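Local coordinates for protein ADP-ribosyltransferase (PDB 1OJQ) that transfers the ADP-ribose group of NAD(+) to a protein target, probably a small GTPase of the Rho family, at residues S27-A32 / D69-K74; G52-N55 / I61-Q64; D168-E171 / Y175-Q178; T13-S18 / T139-G144. One frame throughout, in Å; residues are numbered along the deposited sequence.

Contact 1 of 4, residues S27-A32 / D69-K74; sequences SKDKMA and DSTISK
Asp29 of helix 27-38 reaches across to Thr71 of helix 59-73 and to Lys74, close by in the chain, a helix-helix contact in the helical part of the ADP-ribosyltransferase fold that is held mainly by one buried carboxylate. Its CB lies against the threonine, 3.9 Å from Thr71 CG2, so even the aliphatic stem is packed. Beyond it CG stands between the two partners, and the carboxylate divides its oxygens between them. OD1 accepts from Thr71 OG1 at 2.6 Å, met on the anti side and 24° out of the carboxylate plane. A threonine suits this spot because its hydroxyl serves the acid, and also bonds to Gln67 O, while its methyl covers CB. OD2 offers its syn lone pair to Lys74 NZ, 2.6 Å away, in a short salt bridge; the lysine, extended beyond CG, comes from the opposite direction to the aspartate. The backbone N of Ser26 is a further donor to OD2, which probably steadies the negative charge. Ala32, one helical turn on, adds only its small CB, consistent with the short 5.5 Å between Asp29 CA and Thr71 CA. A water completes the network: it donates to Asp29 OD1 at 2.8 Å, bonds to Ser70 OG at 3.1 Å, and weakly accepts from Lys74 NZ.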
loop_
_atom_site.group_PDB
_atom_site.type_symbol
_atom_site.label_atom_id
_atom_site.label_comp_id
_atom_site.label_asym_id
_atom_site.label_seq_id
_atom_site.Cartn_x
_atom_site.Cartn_y
_atom_site.Cartn_z
ATOM N N SER A 27 3.746 -24.413 -2.656
ATOM C CA SER A 27 5.150 -24.040 -2.470
ATOM C C SER A 27 5.520 -22.895 -3.395
ATOM O O SER A 27 6.306 -22.010 -3.025
ATOM C CB SER A 27 6.058 -25.244 -2.738
ATOM O OG SER A 27 5.759 -26.296 -1.835
ATOM N N LYS A 28 4.956 -22.896 -4.614
ATOM C CA LYS A 28 5.283 -21.806 -5.537
ATOM C C LYS A 28 4.735 -20.460 -5.077
ATOM O O LYS A 28 5.405 -19.440 -5.256
ATOM C CB LYS A 28 4.705 -22.147 -6.921
ATOM C CG LYS A 28 5.786 -22.493 -7.941
ATOM C CD LYS A 28 6.100 -21.245 -8.771
ATOM C CE LYS A 28 7.388 -21.446 -9.551
ATOM N NZ LYS A 28 8.075 -20.160 -9.820
ATOM N N ASP A 29 3.533 -20.483 -4.507
ATOM C CA ASP A 29 2.921 -19.295 -3.925
ATOM C C ASP A 29 3.866 -18.702 -2.887
ATOM O O ASP A 29 4.167 -17.513 -2.825
ATOM C CB ASP A 29 1.586 -19.619 -3.269
ATOM C CG ASP A 29 0.454 -19.899 -4.231
ATOM O OD1 ASP A 29 0.394 -19.240 -5.282
ATOM O OD2 ASP A 29 -0.384 -20.779 -3.925
ATOM N N LYS A 30 4.358 -19.589 -2.020
ATOM C CA LYS A 30 5.233 -19.093 -0.946
ATOM C C LYS A 30 6.492 -18.434 -1.480
ATOM O O LYS A 30 6.905 -17.373 -1.015
ATOM C CB LYS A 30 5.598 -20.284 -0.053
ATOM C CG LYS A 30 4.383 -20.813 0.705
ATOM C CD LYS A 30 4.899 -21.632 1.881
ATOM C CE LYS A 30 4.544 -23.098 1.710
ATOM N NZ LYS A 30 5.177 -23.900 2.808
ATOM N N MET A 31 7.087 -19.081 -2.482
ATOM C CA MET A 31 8.313 -18.603 -3.098
ATOM C C MET A 31 8.117 -17.255 -3.777
ATOM O O MET A 31 8.968 -16.364 -3.700
ATOM C CB MET A 31 8.802 -19.614 -4.134
ATOM C CG MET A 31 9.987 -19.227 -4.990
ATOM S SD MET A 31 10.150 -20.403 -6.374
ATOM C CE MET A 31 10.086 -19.289 -7.773
ATOM N N ALA A 32 6.994 -17.126 -4.480
ATOM C CA ALA A 32 6.707 -15.880 -5.173
ATOM C C ALA A 32 6.565 -14.730 -4.192
ATOM O O ALA A 32 7.128 -13.667 -4.433
ATOM C CB ALA A 32 5.393 -15.971 -5.945
ATOM N N ASP A 69 0.207 -12.593 -9.477
ATOM C CA ASP A 69 -1.192 -12.276 -9.699
ATOM C C ASP A 69 -2.065 -13.431 -9.218
ATOM O O ASP A 69 -3.076 -13.203 -8.565
ATOM C CB ASP A 69 -1.492 -12.036 -11.170
ATOM C CG ASP A 69 -0.974 -10.736 -11.753
ATOM O OD1 ASP A 69 -0.405 -9.869 -11.041
ATOM O OD2 ASP A 69 -1.159 -10.602 -12.982
ATOM N N SER A 70 -1.649 -14.645 -9.588
ATOM C CA SER A 70 -2.426 -15.817 -9.181
ATOM C C SER A 70 -2.412 -15.995 -7.670
ATOM O O SER A 70 -3.465 -16.213 -7.048
ATOM C CB SER A 70 -1.870 -17.051 -9.903
ATOM O OG SER A 70 -2.364 -18.215 -9.274
ATOM N N THR A 71 -1.216 -15.860 -7.079
ATOM C CA THR A 71 -1.132 -15.994 -5.626
ATOM C C THR A 71 -2.057 -15.035 -4.879
ATOM O O THR A 71 -2.798 -15.390 -3.948
ATOM C CB THR A 71 0.331 -15.771 -5.196
ATOM O OG1 THR A 71 1.107 -16.810 -5.813
ATOM C CG2 THR A 71 0.490 -15.855 -3.686
ATOM N N ILE A 72 -2.019 -13.754 -5.270
ATOM C CA ILE A 72 -2.843 -12.748 -4.563
ATOM C C ILE A 72 -4.319 -13.053 -4.734
ATOM O O ILE A 72 -5.129 -12.852 -3.826
ATOM C CB ILE A 72 -2.448 -11.351 -5.073
ATOM C CG1 ILE A 72 -0.992 -10.969 -4.723
ATOM C CG2 ILE A 72 -3.402 -10.257 -4.607
ATOM C CD1 ILE A 72 -0.504 -9.685 -5.391
ATOM N N SER A 73 -4.712 -13.544 -5.885
ATOM C CA SER A 73 -6.113 -13.828 -6.216
ATOM C C SER A 73 -6.669 -14.957 -5.365
ATOM O O SER A 73 -7.882 -15.163 -5.356
ATOM C CB SER A 73 -6.231 -14.181 -7.712
ATOM O OG SER A 73 -5.857 -15.549 -7.948
ATOM N N LYS A 74 -5.802 -15.703 -4.671
ATOM C CA LYS A 74 -6.258 -16.844 -3.877
ATOM C C LYS A 74 -6.950 -16.447 -2.581
ATOM O O LYS A 74 -7.559 -17.297 -1.921
ATOM C CB LYS A 74 -5.097 -17.813 -3.563
ATOM C CG LYS A 74 -4.739 -18.597 -4.829
ATOM C CD LYS A 74 -3.653 -19.626 -4.550
ATOM C CE LYS A 74 -3.293 -20.401 -5.814
ATOM N NZ LYS A 74 -2.294 -21.474 -5.477
HETATM O O HOH W 1 -0.530 -20.161 -7.800
#

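Contact 2 of 4, residues G52-N55 / I61-Q64; sequences GDVN and IQEQ
Gln62 of helix 59-73 lays its aliphatic stem against Val54 of the loop that leads into that helix, and these two residues supply most of the buried surface. Gln62 CG sits 3.2 Å from the carbonyl oxygen Val54 O and 4.0 Å from the methyl Val54 CG2, so one methylene meets both the backbone and the side chain of the valine. The two side chains cross at about a right angle. Rotation about the valine's first torsion (chi1 68°) puts CG1 between N and the carbonyl carbon and makes CG2 the methyl that meets Gln62 CG. Asn55 contributes less, at the edge of the contact. Its backbone is set by an Asx turn: Asn55 N gives its hydrogen to Asp53 OD1 at 2.9 Å, reaching the carboxylate from well above its plane, and Asp53 OD2 forms a salt bridge with Lys56. Arg185 also ties the loop down, bonding to Gly52 O and touching Val54. Glutamine suits this partly exposed site because its methylenes can pack on valine beside solvent. The part of the contact that can be read with confidence is Gln62 CG against the valine, a van der Waals fit, implying a modest local match of loop to helix, with the loop held as well by its Asx turn and by Arg185.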
loop_
_atom_site.group_PDB
_atom_site.type_symbol
_atom_site.label_atom_id
_atom_site.label_comp_id
_atom_site.label_asym_id
_atom_site.label_seq_id
_atom_site.Cartn_x
_atom_site.Cartn_y
_atom_site.Cartn_z
ATOM N N GLY A 52 1.719 -1.504 -17.088
ATOM C CA GLY A 52 0.890 -2.653 -16.741
ATOM C C GLY A 52 0.716 -3.671 -17.847
ATOM O O GLY A 52 0.029 -4.681 -17.659
ATOM N N ASP A 53 1.324 -3.474 -19.013
ATOM C CA ASP A 53 1.137 -4.442 -20.097
ATOM C C ASP A 53 2.116 -5.600 -19.940
ATOM O O ASP A 53 3.271 -5.490 -20.324
ATOM C CB ASP A 53 1.307 -3.787 -21.470
ATOM C CG ASP A 53 1.195 -4.785 -22.612
ATOM O OD1 ASP A 53 0.749 -5.935 -22.411
ATOM O OD2 ASP A 53 1.549 -4.400 -23.740
ATOM N N VAL A 54 1.630 -6.708 -19.377
ATOM C CA VAL A 54 2.515 -7.837 -19.088
ATOM C C VAL A 54 3.181 -8.307 -20.364
ATOM O O VAL A 54 4.301 -8.826 -20.351
ATOM C CB VAL A 54 1.715 -8.976 -18.435
ATOM C CG1 VAL A 54 0.732 -9.580 -19.434
ATOM C CG2 VAL A 54 2.618 -10.066 -17.886
ATOM N N ASN A 55 2.507 -8.125 -21.508
ATOM C CA ASN A 55 3.081 -8.660 -22.738
ATOM C C ASN A 55 4.304 -7.868 -23.207
ATOM O O ASN A 55 4.874 -8.213 -24.243
ATOM C CB ASN A 55 2.057 -8.724 -23.875
ATOM C CG ASN A 55 0.995 -9.778 -23.640
ATOM O OD1 ASN A 55 1.064 -10.603 -22.714
ATOM N ND2 ASN A 55 -0.038 -9.763 -24.494
ATOM N N ILE A 61 10.229 -12.117 -15.990
ATOM C CA ILE A 61 9.313 -11.232 -15.250
ATOM C C ILE A 61 7.859 -11.530 -15.605
ATOM O O ILE A 61 7.013 -11.545 -14.701
ATOM C CB ILE A 61 9.682 -9.753 -15.479
ATOM C CG1 ILE A 61 11.117 -9.442 -15.037
ATOM C CG2 ILE A 61 8.700 -8.818 -14.799
ATOM C CD1 ILE A 61 11.462 -9.819 -13.606
ATOM N N GLN A 62 7.513 -11.821 -16.856
ATOM C CA GLN A 62 6.144 -12.235 -17.144
ATOM C C GLN A 62 5.730 -13.439 -16.301
ATOM O O GLN A 62 4.627 -13.506 -15.781
ATOM C CB GLN A 62 5.943 -12.607 -18.609
ATOM C CG GLN A 62 6.031 -11.418 -19.575
ATOM C CD GLN A 62 5.608 -11.818 -20.981
ATOM O OE1 GLN A 62 6.140 -11.342 -21.987
ATOM N NE2 GLN A 62 4.644 -12.732 -21.071
ATOM N N GLU A 63 6.604 -14.429 -16.179
ATOM C CA GLU A 63 6.233 -15.630 -15.420
ATOM C C GLU A 63 6.027 -15.285 -13.955
ATOM O O GLU A 63 5.119 -15.797 -13.302
ATOM C CB GLU A 63 7.323 -16.702 -15.585
ATOM C CG GLU A 63 7.155 -17.887 -14.661
ATOM C CD GLU A 63 8.032 -19.092 -14.989
ATOM O OE1 GLU A 63 8.768 -19.141 -15.992
ATOM O OE2 GLU A 63 7.964 -20.075 -14.212
ATOM N N GLN A 64 6.880 -14.393 -13.448
ATOM C CA GLN A 64 6.757 -13.957 -12.060
ATOM C C GLN A 64 5.487 -13.150 -11.809
ATOM O O GLN A 64 4.875 -13.327 -10.757
ATOM C CB GLN A 64 8.006 -13.149 -11.697
ATOM C CG GLN A 64 9.183 -14.122 -11.463
ATOM C CD GLN A 64 10.490 -13.366 -11.320
ATOM O OE1 GLN A 64 10.520 -12.327 -10.658
ATOM N NE2 GLN A 64 11.555 -13.857 -11.946
#

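Contact 3 of 4, residues D168-E171 / Y175-Q178; sequences DSKE and YPGQ
Asp168 and Gly177 make the tight part of this contact. The carboxylate oxygen Asp168 OD1 accepts the backbone N-H of Gly177 at 2.8 Å, in a nearly straight bond of 171° that arrives on the syn side, only 15° out of the carboxylate plane. The carboxylate gets there because CG swings anti to the aspartate's own nitrogen (chi1 -160°), carrying the acid over the bend opposite. That bend is a type II beta turn from Tyr175 to Gln178, and its sequence suits it: Pro176 has the fixed phi required at the second position, and Gly177 takes the positive phi of the third. Asp168 OD1 also lies 3.5 Å from Pro176 CA and OD2 3.4 Å from Gly177 CA, so the acid packs on the backbone of the turn as well as bonding to it. OD2 has a further partner in the backbone N of Gln179, and a short-armed aspartate can therefore serve two successive parts of the chain.

The outer side is looser. Lys170, bent at chi2, crosses Pro176 at about a right angle, with Lys170 CE 3.7 Å from Pro176 CB in a purely aliphatic touch at the surface. Nearby, Ser169 OG donates to Glu171 OE2 at 2.7 Å, a bond local to its own segment. A turn just before the NAD-binding Glu180, with Gln178, Gln179 and Glu180 matching the Q-x-E motif of C3 enzymes, is consistent with the ADP-ribosylating turn-turn (ARTT) loop, which in relatives takes part in recognising the protein substrate.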
loop_
_atom_site.group_PDB
_atom_site.type_symbol
_atom_site.label_atom_id
_atom_site.label_comp_id
_atom_site.label_asym_id
_atom_site.label_seq_id
_atom_site.Cartn_x
_atom_site.Cartn_y
_atom_site.Cartn_z
ATOM N N ASP A 168 2.144 -11.815 6.463
ATOM C CA ASP A 168 3.044 -11.753 7.608
ATOM C C ASP A 168 3.135 -13.113 8.307
ATOM O O ASP A 168 2.587 -13.302 9.388
ATOM C CB ASP A 168 2.599 -10.665 8.589
ATOM C CG ASP A 168 3.725 -10.240 9.503
ATOM O OD1 ASP A 168 4.862 -10.738 9.341
ATOM O OD2 ASP A 168 3.506 -9.386 10.394
ATOM N N SER A 169 3.864 -14.009 7.659
ATOM C CA SER A 169 4.246 -15.326 8.170
ATOM C C SER A 169 5.700 -15.543 7.789
ATOM O O SER A 169 6.177 -14.963 6.799
ATOM C CB SER A 169 3.313 -16.389 7.602
ATOM O OG SER A 169 3.527 -17.653 8.202
ATOM N N LYS A 170 6.448 -16.346 8.550
ATOM C CA LYS A 170 7.893 -16.277 8.398
ATOM C C LYS A 170 8.383 -16.920 7.119
ATOM O O LYS A 170 9.491 -16.578 6.706
ATOM C CB LYS A 170 8.597 -16.926 9.597
ATOM C CG LYS A 170 8.250 -16.292 10.932
ATOM C CD LYS A 170 9.352 -15.400 11.465
ATOM C CE LYS A 170 8.799 -14.356 12.429
ATOM N NZ LYS A 170 9.802 -13.984 13.464
ATOM N N GLU A 171 7.585 -17.791 6.510
ATOM C CA GLU A 171 8.015 -18.382 5.251
ATOM C C GLU A 171 7.580 -17.581 4.032
ATOM O O GLU A 171 7.955 -17.912 2.892
ATOM C CB GLU A 171 7.487 -19.818 5.190
ATOM C CG GLU A 171 6.046 -19.904 4.720
ATOM C CD GLU A 171 5.046 -19.603 5.821
ATOM O OE1 GLU A 171 3.841 -19.857 5.594
ATOM O OE2 GLU A 171 5.425 -19.116 6.906
ATOM N N TYR A 175 10.609 -9.746 5.589
ATOM C CA TYR A 175 10.451 -8.656 6.547
ATOM C C TYR A 175 9.294 -8.880 7.513
ATOM O O TYR A 175 8.311 -8.134 7.447
ATOM C CB TYR A 175 10.212 -7.338 5.780
ATOM C CG TYR A 175 11.477 -6.914 5.064
ATOM C CD1 TYR A 175 11.781 -7.435 3.808
ATOM C CD2 TYR A 175 12.353 -6.013 5.652
ATOM C CE1 TYR A 175 12.932 -7.076 3.129
ATOM C CE2 TYR A 175 13.512 -5.648 4.980
ATOM C CZ TYR A 175 13.787 -6.174 3.738
ATOM O OH TYR A 175 14.933 -5.808 3.077
ATOM N N PRO A 176 9.425 -9.889 8.362
ATOM C CA PRO A 176 8.353 -10.258 9.293
ATOM C C PRO A 176 8.023 -9.142 10.279
ATOM O O PRO A 176 8.873 -8.335 10.638
ATOM C CB PRO A 176 8.910 -11.450 10.081
ATOM C CG PRO A 176 10.383 -11.396 9.861
ATOM C CD PRO A 176 10.596 -10.772 8.504
ATOM N N GLY A 177 6.759 -9.113 10.701
ATOM C CA GLY A 177 6.369 -8.177 11.729
ATOM C C GLY A 177 5.753 -6.908 11.191
ATOM O O GLY A 177 5.249 -6.115 11.981
ATOM N N GLN A 178 5.765 -6.729 9.870
ATOM C CA GLN A 178 5.168 -5.550 9.268
ATOM C C GLN A 178 3.658 -5.666 9.082
ATOM O O GLN A 178 3.057 -4.690 8.614
ATOM C CB GLN A 178 5.811 -5.262 7.895
ATOM C CG GLN A 178 7.297 -4.938 7.965
ATOM C CD GLN A 178 7.829 -4.673 6.564
ATOM O OE1 GLN A 178 7.137 -5.018 5.594
ATOM N NE2 GLN A 178 9.006 -4.076 6.471
#

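Contact 4 of 4, residues T13-S18 / T139-G144; sequences TKWGNS and TQLVSG
The end of strand 137-140, in the NAD-binding core, meets the N-terminal helix 9-23 where Leu141, the residue just past the strand, packs on the indole of Trp15. The contact joins that helix to the part of the chain that carries Gln140, an NAD-binding residue. The leucine presents both of its methyls to the six-membered ring: CD1 comes to 3.6 Å from Trp15 CE3, and CD2 to 3.8 Å from Trp15 CZ3. The side chains cross at about a right angle. Trp15 CG stands anti to the backbone nitrogen (chi1 -173°), which swings the ring to the side of the helix facing Leu141. Leu141 CD1 also lies 4.5 Å from Gly16 N. Ala12, Val81 and Tyr166 also touch the leucine, making its surroundings largely apolar, whereas the polar edge of the indole is used elsewhere: Trp15 NE1 bonds to Asp79 OD1.

One turn further along the helix, Ser18 OG donates to Trp15 O at 2.6 Å, in the carbonyl plane. That oxygen also takes the N-H of Ser18, so two donors from one residue grip the carbonyl of the tryptophan. Tryptophan suits the place by combining a broad hydrocarbon surface with a single N-H. Across the segments the contact is apolar, implying that burial of methyls and ring, rather than hydrogen bonding, holds this helix to the start of the loop after strand 137-140.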
loop_
_atom_site.group_PDB
_atom_site.type_symbol
_atom_site.label_atom_id
_atom_site.label_comp_id
_atom_site.label_asym_id
_atom_site.label_seq_id
_atom_site.Cartn_x
_atom_site.Cartn_y
_atom_site.Cartn_z
ATOM N N THR A 13 -2.879 -10.154 13.392
ATOM C CA THR A 13 -2.376 -11.476 13.025
ATOM C C THR A 13 -3.503 -12.486 12.931
ATOM O O THR A 13 -3.575 -13.312 12.013
ATOM C CB THR A 13 -1.323 -11.973 14.042
ATOM O OG1 THR A 13 -0.094 -11.252 13.834
ATOM C CG2 THR A 13 -1.019 -13.447 13.825
ATOM N N LYS A 14 -4.426 -12.454 13.891
ATOM C CA LYS A 14 -5.538 -13.414 13.875
ATOM C C LYS A 14 -6.364 -13.262 12.610
ATOM O O LYS A 14 -6.725 -14.193 11.879
ATOM C CB LYS A 14 -6.376 -13.177 15.140
ATOM C CG LYS A 14 -7.543 -14.143 15.297
ATOM C CD LYS A 14 -8.257 -13.848 16.613
ATOM C CE LYS A 14 -9.660 -14.446 16.604
ATOM N NZ LYS A 14 -10.509 -13.705 17.590
ATOM N N TRP A 15 -6.700 -12.002 12.313
ATOM C CA TRP A 15 -7.499 -11.687 11.121
ATOM C C TRP A 15 -6.724 -12.062 9.868
ATOM O O TRP A 15 -7.247 -12.762 9.005
ATOM C CB TRP A 15 -7.887 -10.212 11.082
ATOM C CG TRP A 15 -8.833 -9.771 10.006
ATOM C CD1 TRP A 15 -10.199 -9.776 10.059
ATOM C CD2 TRP A 15 -8.502 -9.252 8.711
ATOM N NE1 TRP A 15 -10.744 -9.301 8.888
ATOM C CE2 TRP A 15 -9.709 -8.972 8.044
ATOM C CE3 TRP A 15 -7.290 -9.003 8.059
ATOM C CZ2 TRP A 15 -9.736 -8.449 6.754
ATOM C CZ3 TRP A 15 -7.294 -8.490 6.782
ATOM C CH2 TRP A 15 -8.522 -8.224 6.160
ATOM N N GLY A 16 -5.476 -11.596 9.789
ATOM C CA GLY A 16 -4.662 -11.938 8.637
ATOM C C GLY A 16 -4.507 -13.428 8.406
ATOM O O GLY A 16 -4.585 -13.841 7.233
ATOM N N ASN A 17 -4.265 -14.227 9.435
ATOM C CA ASN A 17 -4.116 -15.676 9.273
ATOM C C ASN A 17 -5.358 -16.307 8.652
ATOM O O ASN A 17 -5.285 -17.379 8.035
ATOM C CB ASN A 17 -3.842 -16.311 10.638
ATOM C CG ASN A 17 -2.405 -16.153 11.087
ATOM O OD1 ASN A 17 -2.063 -16.317 12.260
ATOM N ND2 ASN A 17 -1.538 -15.826 10.136
ATOM N N SER A 18 -6.508 -15.649 8.826
ATOM C CA SER A 18 -7.731 -16.217 8.228
ATOM C C SER A 18 -7.658 -16.067 6.716
ATOM O O SER A 18 -8.161 -16.922 5.984
ATOM C CB SER A 18 -9.008 -15.601 8.809
ATOM O OG SER A 18 -9.255 -14.300 8.279
ATOM N N THR A 139 1.201 -2.825 1.667
ATOM C CA THR A 139 0.481 -2.073 2.682
ATOM C C THR A 139 0.573 -2.843 3.988
ATOM O O THR A 139 1.124 -3.951 3.963
ATOM C CB THR A 139 -1.011 -1.880 2.333
ATOM O OG1 THR A 139 -1.702 -3.144 2.457
ATOM C CG2 THR A 139 -1.183 -1.426 0.888
ATOM N N GLN A 140 0.062 -2.290 5.080
ATOM C CA GLN A 140 0.075 -3.022 6.344
ATOM C C GLN A 140 -1.219 -2.798 7.121
ATOM O O GLN A 140 -1.874 -1.750 7.062
ATOM C CB GLN A 140 1.299 -2.679 7.191
ATOM C CG GLN A 140 1.567 -1.256 7.573
ATOM C CD GLN A 140 2.922 -1.001 8.212
ATOM O OE1 GLN A 140 3.625 -1.895 8.698
ATOM N NE2 GLN A 140 3.321 0.268 8.241
ATOM N N LEU A 141 -1.578 -3.830 7.893
ATOM C CA LEU A 141 -2.788 -3.715 8.717
ATOM C C LEU A 141 -2.612 -2.806 9.921
ATOM O O LEU A 141 -3.563 -2.169 10.379
ATOM C CB LEU A 141 -3.229 -5.079 9.273
ATOM C CG LEU A 141 -4.020 -6.010 8.368
ATOM C CD1 LEU A 141 -4.227 -7.347 9.090
ATOM C CD2 LEU A 141 -5.349 -5.401 7.927
ATOM N N VAL A 142 -1.407 -2.759 10.474
ATOM C CA VAL A 142 -1.089 -1.900 11.623
ATOM C C VAL A 142 -0.077 -0.847 11.186
ATOM O O VAL A 142 1.052 -1.158 10.795
ATOM C CB VAL A 142 -0.541 -2.696 12.811
ATOM C CG1 VAL A 142 -0.235 -1.798 14.004
ATOM C CG2 VAL A 142 -1.544 -3.779 13.213
ATOM N N SER A 143 -0.507 0.415 11.228
ATOM C CA SER A 143 0.338 1.464 10.670
ATOM C C SER A 143 1.663 1.523 11.422
ATOM O O SER A 143 1.630 1.615 12.654
ATOM C CB SER A 143 -0.368 2.821 10.754
ATOM O OG SER A 143 0.496 3.822 10.225
ATOM N N GLY A 144 2.792 1.471 10.738
ATOM C CA GLY A 144 4.117 1.574 11.321
ATOM C C GLY A 144 4.652 0.338 12.001
ATOM O O GLY A 144 5.685 0.326 12.687
#

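Overall arrangement
Contacts 3 and 4 lie closest to the NAD site, which is not occupied here: their centres are 10 Å apart, and they meet where Gln178 touches the NAD-binding Gln140. Gln178 is also about 4 Å, side chain to side chain, from Glu180, another NAD-binding residue, while Leu141 of contact 4 is about 8 Å from it. Contact 1 reaches contact 3 through Lys30 CD and Glu171 CG, 3.5 Å apart, so helix 27-38 borders the loop before Glu180. Contact 2 shares helix 59-73 with contact 1, their centres 15 Å apart, but lies about 28 Å from contact 4 between centres, away from the annotated sites.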